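Local coordinates for D-alanyl-lipoteichoic acid synthetase (Streptococcus pneumoniae, PDB 3BMA), which probably takes part in adding D-alanine to lipoteichoic acid during cell-wall biogenesis, as a membrane-associated DltD-family protein of the SGNH hydrolase clan, at residues 27-33 and 92-96; 127-131 and 183-188; 244-248 and 346-350; 257-262 and 303-308. The protein carries 1 engineered substitution. All coordinates share one frame; numbering follows the deposited sequence.

Contact 1. Residues 27-33 and 92-96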
loop_
_atom_site.group_PDB
_atom_site.type_symbol
_atom_site.label_atom_id
_atom_site.label_comp_id
_atom_site.label_asym_id
_atom_site.label_seq_id
_atom_site.Cartn_x
_atom_site.Cartn_y
_atom_site.Cartn_z
ATOM N N LYS C 27 -26.006 5.631 -15.319
ATOM C CA LYS C 27 -25.065 5.395 -14.214
ATOM C C LYS C 27 -23.709 4.818 -14.642
ATOM O O LYS C 27 -22.693 5.075 -14.000
ATOM C CB LYS C 27 -25.708 4.570 -13.083
ATOM C CG LYS C 27 -25.850 3.077 -13.332
ATOM C CD LYS C 27 -26.279 2.353 -12.065
ATOM C CE LYS C 27 -26.128 0.840 -12.200
ATOM N NZ LYS C 27 -27.036 0.244 -13.226
ATOM N N GLU C 28 -23.696 4.043 -15.721
ATOM C CA GLU C 28 -22.462 3.411 -16.173
ATOM C C GLU C 28 -21.544 4.375 -16.910
ATOM O O GLU C 28 -21.992 5.247 -17.656
ATOM C CB GLU C 28 -22.740 2.167 -17.025
ATOM C CG GLU C 28 -22.462 0.826 -16.336
ATOM C CD GLU C 28 -23.438 0.492 -15.222
ATOM O OE1 GLU C 28 -22.977 0.061 -14.143
ATOM O OE2 GLU C 28 -24.660 0.652 -15.424
ATOM N N ARG C 29 -20.253 4.191 -16.663
ATOM C CA ARG C 29 -19.199 4.999 -17.253
ATOM C C ARG C 29 -19.047 4.728 -18.750
ATOM O O ARG C 29 -19.007 5.656 -19.551
ATOM C CB ARG C 29 -17.887 4.684 -16.537
ATOM C CG ARG C 29 -16.696 5.488 -16.980
ATOM C CD ARG C 29 -15.462 4.977 -16.283
ATOM N NE ARG C 29 -14.473 6.033 -16.115
ATOM C CZ ARG C 29 -14.406 6.845 -15.065
ATOM N NH1 ARG C 29 -13.462 7.772 -15.023
ATOM N NH2 ARG C 29 -15.268 6.735 -14.059
ATOM N N SER C 30 -18.971 3.444 -19.101
ATOM C CA SER C 30 -18.635 2.988 -20.454
ATOM C C SER C 30 -19.416 3.610 -21.607
ATOM O O SER C 30 -18.814 4.230 -22.478
ATOM C CB SER C 30 -18.703 1.462 -20.542
ATOM O OG SER C 30 -18.219 1.004 -21.795
ATOM N N GLN C 31 -20.738 3.449 -21.599
ATOM C CA GLN C 31 -21.593 3.881 -22.712
ATOM C C GLN C 31 -21.575 5.391 -22.951
ATOM O O GLN C 31 -21.487 5.832 -24.099
ATOM C CB GLN C 31 -23.031 3.388 -22.516
ATOM C CG GLN C 31 -23.193 1.876 -22.586
ATOM C CD GLN C 31 -24.619 1.423 -22.314
ATOM O OE1 GLN C 31 -24.908 0.839 -21.269
ATOM N NE2 GLN C 31 -25.518 1.695 -23.253
ATOM N N LYS C 32 -21.638 6.177 -21.876
ATOM C CA LYS C 32 -21.622 7.634 -22.003
ATOM C C LYS C 32 -20.251 8.213 -22.369
ATOM O O LYS C 32 -20.180 9.194 -23.094
ATOM C CB LYS C 32 -22.241 8.333 -20.781
ATOM C CG LYS C 32 -21.481 8.216 -19.467
ATOM C CD LYS C 32 -22.367 8.652 -18.311
ATOM C CE LYS C 32 -21.612 8.659 -17.003
ATOM N NZ LYS C 32 -22.546 8.857 -15.859
ATOM N N VAL C 33 -19.171 7.595 -21.900
ATOM C CA VAL C 33 -17.824 8.068 -22.233
ATOM C C VAL C 33 -17.432 7.692 -23.674
ATOM O O VAL C 33 -16.733 8.457 -24.342
ATOM C CB VAL C 33 -16.766 7.619 -21.171
ATOM C CG1 VAL C 33 -15.334 7.903 -21.631
ATOM C CG2 VAL C 33 -17.026 8.326 -19.838
ATOM N N GLN C 92 -17.763 10.990 -13.508
ATOM C CA GLN C 92 -17.300 9.903 -14.369
ATOM C C GLN C 92 -16.856 10.372 -15.758
ATOM O O GLN C 92 -16.224 9.614 -16.497
ATOM C CB GLN C 92 -18.417 8.879 -14.559
ATOM C CG GLN C 92 -18.857 8.140 -13.316
ATOM C CD GLN C 92 -20.063 7.281 -13.597
ATOM O OE1 GLN C 92 -21.179 7.782 -13.694
ATOM N NE2 GLN C 92 -19.847 5.980 -13.737
ATOM N N MET C 93 -17.204 11.605 -16.119
ATOM C CA MET C 93 -17.008 12.089 -17.489
ATOM C C MET C 93 -16.486 13.528 -17.571
ATOM O O MET C 93 -16.792 14.250 -18.519
ATOM C CB MET C 93 -18.302 11.926 -18.310
ATOM C CG MET C 93 -19.555 12.487 -17.647
ATOM S SD MET C 93 -21.002 12.389 -18.719
ATOM C CE MET C 93 -22.258 13.003 -17.621
ATOM N N LEU C 94 -15.680 13.920 -16.583
ATOM C CA LEU C 94 -15.058 15.253 -16.529
ATOM C C LEU C 94 -14.257 15.707 -17.769
ATOM O O LEU C 94 -14.439 16.846 -18.206
ATOM C CB LEU C 94 -14.229 15.422 -15.242
ATOM C CG LEU C 94 -14.793 16.253 -14.082
ATOM C CD1 LEU C 94 -16.306 16.179 -13.973
ATOM C CD2 LEU C 94 -14.142 15.862 -12.767
ATOM N N PRO C 95 -13.378 14.842 -18.340
ATOM C CA PRO C 95 -12.694 15.299 -19.559
ATOM C C PRO C 95 -13.611 15.392 -20.788
ATOM O O PRO C 95 -13.298 16.118 -21.736
ATOM C CB PRO C 95 -11.619 14.224 -19.791
ATOM C CG PRO C 95 -11.552 13.436 -18.522
ATOM C CD PRO C 95 -12.927 13.487 -17.966
ATOM N N GLN C 96 -14.728 14.668 -20.752
ATOM C CA GLN C 96 -15.714 14.652 -21.837
ATOM C C GLN C 96 -16.668 15.847 -21.770
ATOM O O GLN C 96 -17.427 16.100 -22.711
ATOM C CB GLN C 96 -16.515 13.344 -21.812
ATOM C CG GLN C 96 -15.797 12.132 -22.407
ATOM C CD GLN C 96 -14.663 11.606 -21.540
ATOM O OE1 GLN C 96 -13.550 11.397 -22.023
ATOM N NE2 GLN C 96 -14.940 11.396 -20.258
#
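Lys27 offers its backbone carbonyl to the side-chain amide of Gln92: NE2 of Gln92 donates to O of Lys27 at 3.0 Å, with the acceptor close to the amide plane. This carbonyl ends the short helix 23-27, and the amide reaches it on an extended chain. Arg29, at the start of the next helix, has been modelled in two conformers. In one of them, and to that extent doubtfully, the guanidinium lies flat under O of Gln92, which stands 3.6 Å above its plane, while NH2 turns to a salt bridge with Asp128. Lys32 sends an extended chain out from the first turn of helix 29-36, crossing Gln92 at about a right angle. Its NZ donates to OE1 of Gln92 at 2.8 Å from well above the carbonyl plane, and it also binds the backbone O of Phe26 and of Gly89. CD of Lys32 passes SD of Met93 at 4.0 Å. Val33 closes the contact with its methyls, CG2 lying 3.7 Å from NE2 of Gln96. One buried glutamine thus works as both donor and acceptor, tying a helix end to the next helix start, and the Lys32 ammonium meets three carbonyl oxygens, whose dipoles probably stabilise its charge.

Contact 2. Residues 127-131 and 183-188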
loop_
_atom_site.group_PDB
_atom_site.type_symbol
_atom_site.label_atom_id
_atom_site.label_comp_id
_atom_site.label_asym_id
_atom_site.label_seq_id
_atom_site.Cartn_x
_atom_site.Cartn_y
_atom_site.Cartn_z
ATOM N N GLY C 127 -20.749 2.608 -7.248
ATOM C CA GLY C 127 -19.434 2.728 -6.613
ATOM C C GLY C 127 -18.374 3.428 -7.440
ATOM O O GLY C 127 -17.410 3.970 -6.897
ATOM N N ASP C 128 -18.549 3.412 -8.759
ATOM C CA ASP C 128 -17.652 4.129 -9.665
ATOM C C ASP C 128 -17.820 5.639 -9.500
ATOM O O ASP C 128 -16.845 6.378 -9.603
ATOM C CB ASP C 128 -17.882 3.693 -11.120
ATOM C CG ASP C 128 -16.927 4.361 -12.095
ATOM O OD1 ASP C 128 -15.748 4.609 -11.752
ATOM O OD2 ASP C 128 -17.367 4.640 -13.222
ATOM N N GLN C 129 -19.047 6.082 -9.216
ATOM C CA GLN C 129 -19.334 7.492 -8.927
ATOM C C GLN C 129 -18.777 7.939 -7.579
ATOM O O GLN C 129 -18.331 9.077 -7.442
ATOM C CB GLN C 129 -20.834 7.759 -8.965
ATOM C CG GLN C 129 -21.399 7.896 -10.364
ATOM C CD GLN C 129 -22.907 7.880 -10.392
ATOM O OE1 GLN C 129 -23.558 8.419 -9.498
ATOM N NE2 GLN C 129 -23.476 7.262 -11.425
ATOM N N LEU C 130 -18.825 7.045 -6.591
ATOM C CA LEU C 130 -18.264 7.302 -5.267
ATOM C C LEU C 130 -16.768 7.584 -5.370
ATOM O O LEU C 130 -16.299 8.612 -4.894
ATOM C CB LEU C 130 -18.495 6.102 -4.343
ATOM C CG LEU C 130 -18.825 6.283 -2.854
ATOM C CD1 LEU C 130 -18.740 4.938 -2.164
ATOM C CD2 LEU C 130 -17.957 7.297 -2.118
ATOM N N THR C 131 -16.036 6.673 -6.012
ATOM C CA THR C 131 -14.577 6.778 -6.119
ATOM C C THR C 131 -14.116 7.919 -7.029
ATOM O O THR C 131 -13.073 8.523 -6.772
ATOM C CB THR C 131 -13.925 5.448 -6.554
ATOM O OG1 THR C 131 -14.669 4.863 -7.631
ATOM C CG2 THR C 131 -13.863 4.473 -5.392
ATOM N N LEU C 183 -7.981 2.836 -5.839
ATOM C CA LEU C 183 -9.293 2.207 -5.986
ATOM C C LEU C 183 -10.175 2.858 -7.051
ATOM O O LEU C 183 -11.012 2.184 -7.657
ATOM C CB LEU C 183 -10.019 2.140 -4.638
ATOM C CG LEU C 183 -9.386 1.313 -3.505
ATOM C CD1 LEU C 183 -10.113 1.563 -2.189
ATOM C CD2 LEU C 183 -9.327 -0.184 -3.817
ATOM N N ALA C 184 -9.981 4.160 -7.267
ATOM C CA ALA C 184 -10.685 4.900 -8.313
ATOM C C ALA C 184 -10.204 4.493 -9.697
ATOM O O ALA C 184 -11.011 4.370 -10.616
ATOM C CB ALA C 184 -10.529 6.404 -8.123
ATOM N N ARG C 185 -8.893 4.293 -9.832
ATOM C CA ARG C 185 -8.297 3.792 -11.070
ATOM C C ARG C 185 -8.766 2.384 -11.373
ATOM O O ARG C 185 -9.041 2.056 -12.524
ATOM C CB ARG C 185 -6.771 3.798 -10.992
ATOM C CG ARG C 185 -6.112 5.085 -11.439
ATOM C CD ARG C 185 -4.618 4.880 -11.669
ATOM N NE ARG C 185 -3.931 4.402 -10.467
ATOM C CZ ARG C 185 -3.480 5.185 -9.487
ATOM N NH1 ARG C 185 -3.632 6.504 -9.542
ATOM N NH2 ARG C 185 -2.878 4.649 -8.440
ATOM N N PHE C 186 -8.844 1.555 -10.333
ATOM C CA PHE C 186 -9.359 0.204 -10.475
ATOM C C PHE C 186 -10.818 0.212 -10.908
ATOM O O PHE C 186 -11.200 -0.557 -11.794
ATOM C CB PHE C 186 -9.191 -0.612 -9.193
ATOM C CG PHE C 186 -9.764 -2.000 -9.290
ATOM C CD1 PHE C 186 -9.351 -2.869 -10.304
ATOM C CD2 PHE C 186 -10.718 -2.435 -8.384
ATOM C CE1 PHE C 186 -9.888 -4.140 -10.414
ATOM C CE2 PHE C 186 -11.258 -3.714 -8.483
ATOM C CZ PHE C 186 -10.837 -4.567 -9.498
ATOM N N ASN C 187 -11.614 1.084 -10.289
ATOM C CA ASN C 187 -13.023 1.241 -10.646
ATOM C C ASN C 187 -13.268 1.770 -12.054
ATOM O O ASN C 187 -14.246 1.380 -12.689
ATOM C CB ASN C 187 -13.754 2.123 -9.636
ATOM C CG ASN C 187 -14.551 1.323 -8.634
ATOM O OD1 ASN C 187 -14.720 0.111 -8.774
ATOM N ND2 ASN C 187 -15.057 2.001 -7.619
ATOM N N GLU C 188 -12.395 2.656 -12.537
ATOM C CA GLU C 188 -12.520 3.128 -13.913
ATOM C C GLU C 188 -12.084 2.081 -14.951
ATOM O O GLU C 188 -12.710 1.980 -16.004
ATOM C CB GLU C 188 -11.853 4.502 -14.132
ATOM C CG GLU C 188 -10.338 4.515 -14.285
ATOM C CD GLU C 188 -9.811 5.769 -14.969
ATOM O OE1 GLU C 188 -8.616 6.088 -14.775
ATOM O OE2 GLU C 188 -10.581 6.433 -15.701
HETATM O O HOH W 1 -13.560 5.490 -10.128
#
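Thr131 and Asp128 on helix 127-136 face Ala184 and Asn187 on helix 174-194, one helical turn apart on each side. The axes of the two short segments approach to 9.0 Å, and the chains run in broadly opposed directions, 144° apart. The backbones come nearest at Thr131 and Ala184, whose CA atoms are 4.8 Å apart. There the methyl CB of Ala184 rests against O of Thr131 at 3.6 Å and close to its CB, a small side chain set against a beta-branched one. One turn further along, Asn187 crosses Thr131 at about a right angle. Its ND2 donates to OG1 of Thr131 at 2.9 Å, nearly straight at 173° and in the plane of the amide. The first torsion of Thr131, 44°, turns OG1 to meet this N-H.

This is the antiparallel packing of two helices in an all-helical part of the chain, and it borders on a subunit interface: ND2 of Asn187 also bonds OE1 of Gln190 of a second subunit, and Phe186 of that subunit packs on Leu183 and Asn187. Between the helices a water lies within hydrogen-bonding distance of three acceptors: 2.8 Å from OG1 of Thr131, 2.8 Å from O of Ala184 and 2.9 Å from OD1 of Asp128. Its two protons cannot serve all of them at once. Asp128 faces the water with OD1, while its other oxygen, OD2, turns to Gln92 and Arg29.

Contact 3. Residues 244-248 and 346-350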
loop_
_atom_site.group_PDB
_atom_site.type_symbol
_atom_site.label_atom_id
_atom_site.label_comp_id
_atom_site.label_asym_id
_atom_site.label_seq_id
_atom_site.Cartn_x
_atom_site.Cartn_y
_atom_site.Cartn_z
ATOM N N MET C 244 -53.970 16.251 -21.635
ATOM C CA MET C 244 -52.963 15.236 -21.319
ATOM C C MET C 244 -53.059 14.023 -22.232
ATOM O O MET C 244 -54.100 13.786 -22.844
ATOM C CB MET C 244 -53.089 14.788 -19.869
ATOM C CG MET C 244 -52.820 15.877 -18.866
ATOM S SD MET C 244 -53.202 15.288 -17.222
ATOM C CE MET C 244 -53.337 16.829 -16.341
ATOM N N GLU C 245 -51.968 13.259 -22.301
ATOM C CA GLU C 245 -51.898 12.031 -23.094
ATOM C C GLU C 245 -52.873 10.980 -22.564
ATOM O O GLU C 245 -53.122 10.917 -21.358
ATOM C CB GLU C 245 -50.472 11.473 -23.082
ATOM C CG GLU C 245 -50.152 10.539 -24.245
ATOM C CD GLU C 245 -49.311 9.337 -23.840
ATOM O OE1 GLU C 245 -48.546 9.427 -22.851
ATOM O OE2 GLU C 245 -49.416 8.296 -24.521
ATOM N N ASN C 246 -53.420 10.171 -23.473
ATOM C CA ASN C 246 -54.397 9.128 -23.145
ATOM C C ASN C 246 -53.890 8.098 -22.140
ATOM O O ASN C 246 -54.603 7.730 -21.203
ATOM C CB ASN C 246 -54.865 8.412 -24.418
ATOM C CG ASN C 246 -55.737 9.289 -25.303
ATOM O OD1 ASN C 246 -56.282 10.304 -24.861
ATOM N ND2 ASN C 246 -55.875 8.895 -26.564
ATOM N N TYR C 247 -52.651 7.655 -22.346
ATOM C CA TYR C 247 -52.017 6.631 -21.523
ATOM C C TYR C 247 -51.733 7.139 -20.108
ATOM O O TYR C 247 -51.951 6.418 -19.135
ATOM C CB TYR C 247 -50.716 6.176 -22.187
ATOM C CG TYR C 247 -50.592 4.682 -22.384
ATOM C CD1 TYR C 247 -51.146 4.060 -23.507
ATOM C CD2 TYR C 247 -49.905 3.893 -21.463
ATOM C CE1 TYR C 247 -51.029 2.684 -23.701
ATOM C CE2 TYR C 247 -49.781 2.514 -21.646
ATOM C CZ TYR C 247 -50.344 1.917 -22.766
ATOM O OH TYR C 247 -50.224 0.556 -22.950
ATOM N N PHE C 248 -51.264 8.383 -20.005
ATOM C CA PHE C 248 -50.936 9.000 -18.716
ATOM C C PHE C 248 -52.172 9.329 -17.875
ATOM O O PHE C 248 -52.163 9.137 -16.655
ATOM C CB PHE C 248 -50.085 10.264 -18.908
ATOM C CG PHE C 248 -49.689 10.930 -17.615
ATOM C CD1 PHE C 248 -48.569 10.498 -16.913
ATOM C CD2 PHE C 248 -50.440 11.984 -17.091
ATOM C CE1 PHE C 248 -48.200 11.103 -15.716
ATOM C CE2 PHE C 248 -50.077 12.596 -15.894
ATOM C CZ PHE C 248 -48.958 12.154 -15.206
ATOM N N MET C 346 -47.598 20.419 -23.731
ATOM C CA MET C 346 -47.342 19.507 -22.637
ATOM C C MET C 346 -47.727 18.086 -23.032
ATOM O O MET C 346 -48.732 17.873 -23.722
ATOM C CB MET C 346 -48.165 19.955 -21.433
ATOM C CG MET C 346 -47.442 19.924 -20.103
ATOM S SD MET C 346 -46.632 21.473 -19.684
ATOM C CE MET C 346 -44.985 21.122 -20.293
ATOM N N LYS C 347 -46.918 17.119 -22.607
ATOM C CA LYS C 347 -47.216 15.702 -22.820
ATOM C C LYS C 347 -48.087 15.173 -21.677
ATOM O O LYS C 347 -49.020 14.398 -21.900
ATOM C CB LYS C 347 -45.920 14.888 -22.955
ATOM C CG LYS C 347 -46.110 13.375 -23.118
ATOM C CD LYS C 347 -46.615 12.981 -24.511
ATOM C CE LYS C 347 -45.500 12.416 -25.385
ATOM N NZ LYS C 347 -44.502 13.442 -25.779
ATOM N N ASP C 348 -47.776 15.604 -20.457
ATOM C CA ASP C 348 -48.552 15.232 -19.277
ATOM C C ASP C 348 -48.733 16.415 -18.311
ATOM O O ASP C 348 -49.089 17.511 -18.735
ATOM C CB ASP C 348 -47.960 13.988 -18.587
ATOM C CG ASP C 348 -46.449 14.056 -18.400
ATOM O OD1 ASP C 348 -45.951 15.035 -17.800
ATOM O OD2 ASP C 348 -45.761 13.104 -18.835
ATOM N N THR C 349 -48.504 16.188 -17.023
ATOM C CA THR C 349 -48.656 17.234 -16.016
ATOM C C THR C 349 -47.435 18.161 -15.925
ATOM O O THR C 349 -47.574 19.356 -15.644
ATOM C CB THR C 349 -48.997 16.641 -14.611
ATOM O OG1 THR C 349 -48.927 17.667 -13.617
ATOM C CG2 THR C 349 -48.034 15.524 -14.218
ATOM N N ILE C 350 -46.246 17.609 -16.166
ATOM C CA ILE C 350 -44.995 18.312 -15.877
ATOM C C ILE C 350 -43.951 18.248 -16.995
ATOM O O ILE C 350 -42.973 19.002 -16.974
ATOM C CB ILE C 350 -44.350 17.815 -14.547
ATOM C CG1 ILE C 350 -44.290 16.281 -14.508
ATOM C CG2 ILE C 350 -45.092 18.395 -13.331
ATOM C CD1 ILE C 350 -43.408 15.715 -13.413
#
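Asp348 belongs to an Asp-x-x-His sequence in the loop before helix 355-369, and Phe248 from the first turn of helix 246-253 lies against it. The ring of Phe248 is met over one face by CB of Asp348, 3.5 Å from the ring centroid and only 12° off the normal, a CH-pi contact. With its CG anti to the backbone N (chi1 -179°), Phe248 swings the ring out over the loop, while the carboxylate of Asp348 leads off to other partners. Next along, the methyl CG2 of Thr349 approaches the far end of the same ring, 3.6 Å from CZ.

The Asp-x-x-His spacing, completed by His351, is that of SGNH hydrolases, where the pair supplies the acid and the base of the catalytic triad; a like role here is probable. Its local shape is an Asx turn: OD1 of Asp348 accepts from N of Ile350 at 3.1 Å, and the backbone N of His351 binds the same oxygen. The phenylalanine and this turn therefore hold the aspartate from two directions, one through its CB and the other through its carboxylate.

Before the helix, the backbone provides a second tie. N of Glu245, the N-cap residue, donates to O of Lys347 at 3.2 Å. Beyond that carbonyl, the side chain of Lys347 turns to Asp56 in a salt bridge and to Trp354 in a cation-pi contact.

Contact 4. Residues 257-262 and 303-308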
loop_
_atom_site.group_PDB
_atom_site.type_symbol
_atom_site.label_atom_id
_atom_site.label_comp_id
_atom_site.label_asym_id
_atom_site.label_seq_id
_atom_site.Cartn_x
_atom_site.Cartn_y
_atom_site.Cartn_z
ATOM N N LEU C 257 -59.002 11.372 -9.440
ATOM C CA LEU C 257 -59.486 12.710 -9.817
ATOM C C LEU C 257 -60.337 13.426 -8.758
ATOM O O LEU C 257 -60.327 14.656 -8.679
ATOM C CB LEU C 257 -60.230 12.633 -11.160
ATOM C CG LEU C 257 -60.640 13.904 -11.915
ATOM C CD1 LEU C 257 -60.232 13.821 -13.375
ATOM C CD2 LEU C 257 -62.136 14.169 -11.784
ATOM N N LYS C 258 -61.055 12.652 -7.948
ATOM C CA LYS C 258 -61.901 13.200 -6.887
ATOM C C LYS C 258 -61.091 13.887 -5.782
ATOM O O LYS C 258 -61.425 15.000 -5.370
ATOM C CB LYS C 258 -62.800 12.105 -6.301
ATOM C CG LYS C 258 -63.862 11.582 -7.274
ATOM C CD LYS C 258 -64.407 10.217 -6.857
ATOM C CE LYS C 258 -65.447 10.324 -5.747
ATOM N NZ LYS C 258 -65.910 8.982 -5.297
ATOM N N LYS C 259 -60.024 13.233 -5.325
ATOM C CA LYS C 259 -59.200 13.770 -4.236
ATOM C C LYS C 259 -58.119 14.756 -4.700
ATOM O O LYS C 259 -57.565 15.504 -3.886
ATOM C CB LYS C 259 -58.591 12.644 -3.388
ATOM C CG LYS C 259 -57.561 11.772 -4.095
ATOM C CD LYS C 259 -56.804 10.917 -3.096
ATOM C CE LYS C 259 -55.743 10.073 -3.777
ATOM N NZ LYS C 259 -54.954 9.275 -2.795
ATOM N N LEU C 260 -57.839 14.759 -6.004
ATOM C CA LEU C 260 -56.809 15.624 -6.592
ATOM C C LEU C 260 -57.232 17.092 -6.709
ATOM O O LEU C 260 -56.386 17.963 -6.916
ATOM C CB LEU C 260 -56.368 15.090 -7.964
ATOM C CG LEU C 260 -55.475 13.843 -8.035
ATOM C CD1 LEU C 260 -55.326 13.373 -9.478
ATOM C CD2 LEU C 260 -54.105 14.074 -7.392
ATOM N N LYS C 261 -58.537 17.350 -6.589
ATOM C CA LYS C 261 -59.098 18.704 -6.587
ATOM C C LYS C 261 -58.631 19.489 -5.360
ATOM O O LYS C 261 -58.831 19.054 -4.221
ATOM C CB LYS C 261 -60.630 18.638 -6.638
ATOM C CG LYS C 261 -61.366 19.971 -6.493
ATOM C CD LYS C 261 -61.543 20.680 -7.830
ATOM C CE LYS C 261 -62.783 21.570 -7.840
ATOM N NZ LYS C 261 -62.679 22.718 -6.897
ATOM N N ASP C 262 -57.999 20.637 -5.622
ATOM C CA ASP C 262 -57.391 21.519 -4.607
ATOM C C ASP C 262 -56.323 20.866 -3.719
ATOM O O ASP C 262 -56.151 21.251 -2.557
ATOM C CB ASP C 262 -58.455 22.251 -3.771
ATOM C CG ASP C 262 -59.075 23.426 -4.507
ATOM O OD1 ASP C 262 -58.390 24.043 -5.354
ATOM O OD2 ASP C 262 -60.254 23.741 -4.230
ATOM N N TRP C 303 -54.346 21.729 -15.430
ATOM C CA TRP C 303 -54.096 20.864 -14.288
ATOM C C TRP C 303 -53.882 21.681 -13.022
ATOM O O TRP C 303 -54.431 21.351 -11.970
ATOM C CB TRP C 303 -52.885 19.964 -14.543
ATOM C CG TRP C 303 -52.270 19.388 -13.294
ATOM C CD1 TRP C 303 -51.066 19.726 -12.745
ATOM C CD2 TRP C 303 -52.840 18.391 -12.431
ATOM N NE1 TRP C 303 -50.842 18.995 -11.601
ATOM C CE2 TRP C 303 -51.915 18.169 -11.383
ATOM C CE3 TRP C 303 -54.040 17.662 -12.440
ATOM C CZ2 TRP C 303 -52.152 17.249 -10.353
ATOM C CZ3 TRP C 303 -54.274 16.748 -11.418
ATOM C CH2 TRP C 303 -53.333 16.550 -10.388
ATOM N N MET C 304 -53.088 22.745 -13.133
ATOM C CA MET C 304 -52.711 23.547 -11.971
ATOM C C MET C 304 -53.866 24.409 -11.436
ATOM O O MET C 304 -53.894 24.742 -10.250
ATOM C CB MET C 304 -51.411 24.335 -12.232
ATOM C CG MET C 304 -51.531 25.791 -12.655
ATOM S SD MET C 304 -49.900 26.588 -12.663
ATOM C CE MET C 304 -49.282 26.049 -14.235
ATOM N N ASP C 305 -54.811 24.747 -12.315
ATOM C CA ASP C 305 -56.062 25.396 -11.918
ATOM C C ASP C 305 -56.949 24.420 -11.152
ATOM O O ASP C 305 -57.595 24.799 -10.174
ATOM C CB ASP C 305 -56.817 25.934 -13.141
ATOM C CG ASP C 305 -56.187 27.195 -13.720
ATOM O OD1 ASP C 305 -55.406 27.871 -13.015
ATOM O OD2 ASP C 305 -56.487 27.513 -14.892
ATOM N N TYR C 306 -56.967 23.167 -11.608
ATOM C CA TYR C 306 -57.726 22.099 -10.955
ATOM C C TYR C 306 -57.123 21.716 -9.604
ATOM O O TYR C 306 -57.847 21.591 -8.615
ATOM C CB TYR C 306 -57.829 20.863 -11.861
ATOM C CG TYR C 306 -58.766 19.795 -11.334
ATOM C CD1 TYR C 306 -60.146 19.899 -11.521
ATOM C CD2 TYR C 306 -58.277 18.679 -10.648
ATOM C CE1 TYR C 306 -61.016 18.923 -11.037
ATOM C CE2 TYR C 306 -59.139 17.698 -10.158
ATOM C CZ TYR C 306 -60.506 17.828 -10.357
ATOM O OH TYR C 306 -61.366 16.866 -9.882
ATOM N N ALA C 307 -55.803 21.536 -9.574
ATOM C CA ALA C 307 -55.095 21.106 -8.368
ATOM C C ALA C 307 -54.818 22.239 -7.382
ATOM O O ALA C 307 -54.474 21.983 -6.230
ATOM C CB ALA C 307 -53.802 20.391 -8.735
ATOM N N GLY C 308 -54.954 23.484 -7.832
ATOM C CA GLY C 308 -54.767 24.644 -6.956
ATOM C C GLY C 308 -53.325 25.082 -6.792
ATOM O O GLY C 308 -52.983 25.772 -5.828
#
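Leu260 packs its isobutyl group on the benzo edge of Trp303, with CD1 3.9 Å from CH2 and CD2 lying in the plane of the ring at its rim. The two side chains cross at about a right angle, and Ile253 of helix 246-253 touches both of them. Against one face of the indole rests CB of Ala307, one helical turn further along helix 301-307.

Outward from this centre, the side chain of Tyr306 crosses those of Leu257 and Lys261 at about right angles. Its CG is anti to the backbone N (chi1 -172°), which sends the ring out from the helix toward the loop. The aliphatic part of Lys261 covers one face, CD lying 4.0 Å from the ring centroid in a CH-pi contact. At the far end the hydroxyl OH of Tyr306 donates to O of Leu257 at 2.7 Å, coming from above the plane of that carbonyl, and CD2 of Leu257 lies 3.4 Å from OH of Tyr306.

The whole arrangement closes the C-terminal end of helix 301-307 with a loop packed against it. Carbonyls of a last turn lack helical donors, and here that of Tyr306 is supplied from outside: N of Asp262 donates to its O at 3.1 Å, almost straight at 178° and in the carbonyl plane. CA of Asp262 also sits 3.4 Å from O of Ala307. The chain then leaves the helix at Gly308 with a positive phi, 84°, with OD1 of Asp262 4.0 Å from CA of Gly308; the Asp262 carboxylate has a long salt bridge to Lys261.

The four contacts fall into two pairs on opposite sides of the chain's centre. Contacts 1 and 2 are neighbours, their centres 12 Å apart, and Asp128 joins them: its OD2 lies 2.9 Å from NE2 of Gln92, a probable hydrogen bond. Contacts 3 and 4 form the other pair, with centres 15 Å apart; contact 4 is nested in the loop that contact 3 closes, and Met244 CE touches Trp303 CB at 3.6 Å. The presumed Asp-x-x-His site belongs to contact 3, whose centre is about 32 Å from that of contact 1 and about 39 Å from that of contact 2, so the first pair lies remote from it.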